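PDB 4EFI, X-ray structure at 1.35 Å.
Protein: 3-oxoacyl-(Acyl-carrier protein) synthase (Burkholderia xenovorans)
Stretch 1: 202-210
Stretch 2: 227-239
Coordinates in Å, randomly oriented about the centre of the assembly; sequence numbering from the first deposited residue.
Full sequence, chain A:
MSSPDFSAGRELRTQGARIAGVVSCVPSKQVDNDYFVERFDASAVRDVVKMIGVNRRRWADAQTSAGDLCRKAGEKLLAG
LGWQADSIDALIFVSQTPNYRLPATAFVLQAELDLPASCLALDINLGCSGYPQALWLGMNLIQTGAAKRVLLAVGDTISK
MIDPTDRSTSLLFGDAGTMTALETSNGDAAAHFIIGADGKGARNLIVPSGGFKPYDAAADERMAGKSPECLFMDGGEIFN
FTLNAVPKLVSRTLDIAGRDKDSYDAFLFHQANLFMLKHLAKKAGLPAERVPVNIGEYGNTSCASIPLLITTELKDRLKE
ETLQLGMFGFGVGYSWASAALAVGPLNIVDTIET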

# COMPACT_ATOMS: atom_id res chain seq x y z
N ALA A 202 9.27 15.63 -4.42
CA ALA A 202 8.10 16.08 -3.66
C ALA A 202 7.09 16.81 -4.53
O ALA A 202 5.89 16.54 -4.46
N ARG A 203 7.56 17.75 -5.35
CA ARG A 203 6.68 18.60 -6.15
C ARG A 203 5.97 17.85 -7.29
O ARG A 203 5.13 18.43 -7.96
N ASN A 204 6.30 16.57 -7.50
CA ASN A 204 5.69 15.80 -8.58
C ASN A 204 4.50 14.94 -8.13
O ASN A 204 3.78 14.39 -8.96
N LEU A 205 4.30 14.84 -6.83
CA LEU A 205 3.18 14.07 -6.28
C LEU A 205 2.93 14.66 -4.91
O LEU A 205 3.65 14.40 -3.93
N ILE A 206 1.90 15.51 -4.84
CA ILE A 206 1.75 16.43 -3.72
C ILE A 206 0.31 16.92 -3.61
O ILE A 206 -0.38 17.05 -4.61
N VAL A 207 -0.12 17.16 -2.37
CA VAL A 207 -1.33 17.94 -2.11
C VAL A 207 -0.85 19.35 -1.69
O VAL A 207 -0.30 19.52 -0.60
N PRO A 208 -0.98 20.35 -2.55
CA PRO A 208 -0.35 21.65 -2.26
C PRO A 208 -0.81 22.31 -0.96
O PRO A 208 0.04 22.85 -0.22
N SER A 209 -2.11 22.30 -0.70
CA SER A 209 -2.71 23.02 0.43
C SER A 209 -3.45 22.04 1.31
O SER A 209 -4.08 21.08 0.83
N GLY A 210 -3.41 22.29 2.62
CA GLY A 210 -4.08 21.42 3.56
C GLY A 210 -3.22 21.11 4.76
O GLY A 210 -3.73 20.61 5.76
N SER A 227 -7.11 22.48 -8.37
CA SER A 227 -7.51 22.85 -7.02
C SER A 227 -6.37 22.53 -6.05
O SER A 227 -5.94 21.39 -5.98
N PRO A 228 -5.88 23.53 -5.31
CA PRO A 228 -4.70 23.28 -4.47
C PRO A 228 -4.93 22.33 -3.29
O PRO A 228 -3.99 21.80 -2.74
N GLU A 229 -6.20 22.14 -2.90
CA GLU A 229 -6.51 21.24 -1.80
C GLU A 229 -6.60 19.79 -2.25
O GLU A 229 -6.83 18.91 -1.45
N CYS A 230 -6.38 19.54 -3.54
CA CYS A 230 -6.47 18.18 -4.07
C CYS A 230 -5.12 17.64 -4.54
O CYS A 230 -4.14 18.38 -4.71
N LEU A 231 -5.08 16.35 -4.75
CA LEU A 231 -3.89 15.67 -5.19
C LEU A 231 -3.47 16.11 -6.57
O LEU A 231 -4.27 16.12 -7.50
N PHE A 232 -2.19 16.47 -6.67
CA PHE A 232 -1.52 16.76 -7.94
C PHE A 232 -0.51 15.67 -8.26
O PHE A 232 0.27 15.26 -7.41
N MET A 233 -0.53 15.21 -9.50
CA MET A 233 0.45 14.26 -9.99
C MET A 233 1.00 14.70 -11.32
O MET A 233 0.24 14.96 -12.26
N ASP A 234 2.32 14.76 -11.43
CA ASP A 234 2.98 14.97 -12.72
C ASP A 234 3.27 13.60 -13.31
O ASP A 234 4.27 12.97 -12.99
N GLY A 235 2.39 13.15 -14.20
CA GLY A 235 2.45 11.77 -14.68
C GLY A 235 3.73 11.41 -15.41
O GLY A 235 4.26 10.32 -15.24
N GLY A 236 4.22 12.34 -16.22
CA GLY A 236 5.44 12.12 -16.98
C GLY A 236 6.65 11.97 -16.08
O GLY A 236 7.49 11.09 -16.28
N GLU A 237 6.74 12.83 -15.06
CA GLU A 237 7.85 12.75 -14.12
C GLU A 237 7.76 11.46 -13.31
O GLU A 237 8.76 10.79 -13.13
N ILE A 238 6.57 11.10 -12.84
CA ILE A 238 6.42 9.88 -12.06
C ILE A 238 6.77 8.65 -12.91
O ILE A 238 7.45 7.73 -12.42
N PHE A 239 6.32 8.61 -14.16
CA PHE A 239 6.62 7.48 -15.03
C PHE A 239 8.13 7.31 -15.21
O PHE A 239 8.65 6.21 -15.10

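The strand pairing sets the face to which each side chain of the bridge points. Leu205 and Met233 form a non-hydrogen-bonded antiparallel pair, Leu205 CA and Met233 CA 4.6 Å apart, and Ile206 and Phe232 form the neighbouring hydrogen-bonded pair, with Ile206 N to Phe232 O at 3.1 Å and Phe232 N to Ile206 O at 2.8 Å. Side chains therefore alternate: Leu205 and Met233 share one face of the sheet, Ile206 and Phe232 the other.

On the Leu205 face the packing is apolar. Leu205 has chi1 at -138°, between wells, with chi2 t; in this conformation its end comes nearer the second stretch than its CA-to-CB direction suggests. Leu205 CD2 lies 3.6 Å from Leu231 CD1 and 4.0 Å from Met233 CG, while Leu205 CG meets Ile238 CD1 at 3.7 Å. Leu231 starts away from the first stretch, yet its t, p rotamer brings Leu231 CD1 back to Leu205 and to within 4.2 Å of Val207 CG2. Ile238 (m, t) likewise begins sideways and reaches inward with Ile238 CD1, which also sits 3.5 Å from Asn204 O. Met233 (m, t, p) makes a slighter contact.

On the other face, Phe232 (chi1 t, chi2 85°) lays its ring alongside the first stretch. Phe232 CD2 is 4.0 Å from Ile206 CG2, and Phe232 CE2 is 3.7 Å from Arg203 O; the approach is oblique. Ile206 is t, t: its CG2 faces the ring, whereas its CD1 leads away.

Asn204, buried and in the m rotamer, places Asn204 ND2 3.6 Å from Glu237 CB; both its amide atoms OD1 and ND2 are hydrogen-bonded elsewhere in the structure. Asn204 O accepts from Asp234 N at 2.9 Å, with a nearly linear N-H...O angle of 174°. Asp234 (chi1 t) points toward the first stretch, but Asp234 OD1 caps the following helix by accepting from Glu237 N at 3.2 Å.

At the opposite end, a type I turn from Ser227 to Cys230 presents Pro228 O to Ser209 N, a 2.8 Å hydrogen bond. Pro208 CD lies 3.2 Å from Pro228 O, and Pro208 CB is 4.2 Å from Pro228 CB, with Pro208 C-gamma exo and Pro228 C-gamma endo. Ser209 (m) points toward the turn, Ser209 OG 3.7 Å from Pro228 CB. Glu229, whose CA-to-CB bond points away, is m, p with chi3 at 35°, and Glu229 OE2 lies 3.4 Å from Ser209 CB. One water donates to Ser209 O at 2.7 Å and to Glu229 O at 2.9 Å, bridging the two backbones.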

# COMPACT_ATOMS: atom_id res chain seq x y z
CB ALA A 202 8.56 16.97 -2.49
CB ARG A 203 7.46 19.79 -6.73
CG ARG A 203 8.40 19.41 -7.85
CD ARG A 203 9.34 20.56 -8.23
NE ARG A 203 8.64 21.78 -8.66
CZ ARG A 203 8.34 22.08 -9.91
NH1 ARG A 203 8.64 21.25 -10.90
NH2 ARG A 203 7.72 23.22 -10.19
CB ASN A 204 6.74 14.95 -9.28
CG ASN A 204 7.78 15.79 -9.96
OD1 ASN A 204 7.48 16.89 -10.42
ND2 ASN A 204 9.02 15.31 -10.00
CB LEU A 205 3.54 12.58 -6.19
CG LEU A 205 2.43 11.61 -6.61
CD1 LEU A 205 2.95 10.15 -6.64
CD2 LEU A 205 1.23 11.76 -5.69
CB ILE A 206 2.75 17.64 -3.88
CG1 ILE A 206 2.68 18.58 -2.68
CG2 ILE A 206 2.50 18.39 -5.16
CD1 ILE A 206 3.92 19.45 -2.55
CB VAL A 207 -2.20 17.30 -1.02
CG1 VAL A 207 -3.39 18.18 -0.69
CG2 VAL A 207 -2.68 15.93 -1.47
CB PRO A 208 -0.72 22.49 -3.48
CG PRO A 208 -0.75 21.48 -4.59
CD PRO A 208 -1.45 20.30 -3.95
CB SER A 209 -3.68 24.09 -0.06
OG SER A 209 -2.98 25.20 -0.61
CB SER A 227 -8.78 22.11 -6.60
OG SER A 227 -9.00 22.25 -5.21
CB PRO A 228 -4.30 24.69 -4.00
CG PRO A 228 -5.53 25.48 -4.09
CD PRO A 228 -6.24 24.96 -5.32
CB GLU A 229 -7.81 21.64 -1.11
CG GLU A 229 -7.70 22.91 -0.26
CD GLU A 229 -7.61 24.18 -1.09
OE1 GLU A 229 -8.24 24.25 -2.17
OE2 GLU A 229 -6.91 25.12 -0.65
CB CYS A 230 -7.46 18.16 -5.24
SG CYS A 230 -9.15 18.70 -4.79
CB LEU A 231 -4.15 14.16 -5.19
CG LEU A 231 -2.99 13.27 -5.61
CD1 LEU A 231 -1.86 13.35 -4.63
CD2 LEU A 231 -3.47 11.81 -5.76
CB PHE A 232 -0.80 18.11 -7.85
CG PHE A 232 0.07 18.40 -9.05
CD1 PHE A 232 -0.48 18.97 -10.19
CD2 PHE A 232 1.42 18.07 -9.04
CE1 PHE A 232 0.29 19.21 -11.28
CE2 PHE A 232 2.19 18.31 -10.15
CZ PHE A 232 1.63 18.89 -11.28
CB MET A 233 -0.18 12.88 -10.18
CG MET A 233 -0.90 12.37 -8.99
SD MET A 233 -1.62 10.73 -9.29
CE MET A 233 -0.14 9.73 -9.49
CB ASP A 234 4.29 15.77 -12.55
CG ASP A 234 4.91 16.18 -13.87
OD1 ASP A 234 4.84 15.39 -14.82
OD2 ASP A 234 5.47 17.30 -13.94
CB GLU A 237 7.86 13.96 -13.18
CG GLU A 237 8.22 15.28 -13.85
CD GLU A 237 9.68 15.39 -14.25
OE1 GLU A 237 10.53 14.74 -13.61
OE2 GLU A 237 9.98 16.14 -15.20
CB ILE A 238 5.01 9.77 -11.48
CG1 ILE A 238 4.77 10.89 -10.47
CG2 ILE A 238 4.81 8.41 -10.82
CD1 ILE A 238 3.32 11.18 -10.22
CB PHE A 239 5.93 7.64 -16.39
CG PHE A 239 6.18 6.48 -17.34
CD1 PHE A 239 5.37 5.35 -17.32
CD2 PHE A 239 7.24 6.52 -18.23
CE1 PHE A 239 5.61 4.29 -18.18
CE2 PHE A 239 7.48 5.47 -19.09
CZ PHE A 239 6.67 4.35 -19.06
O HOH W 1 -6.10 19.43 1.36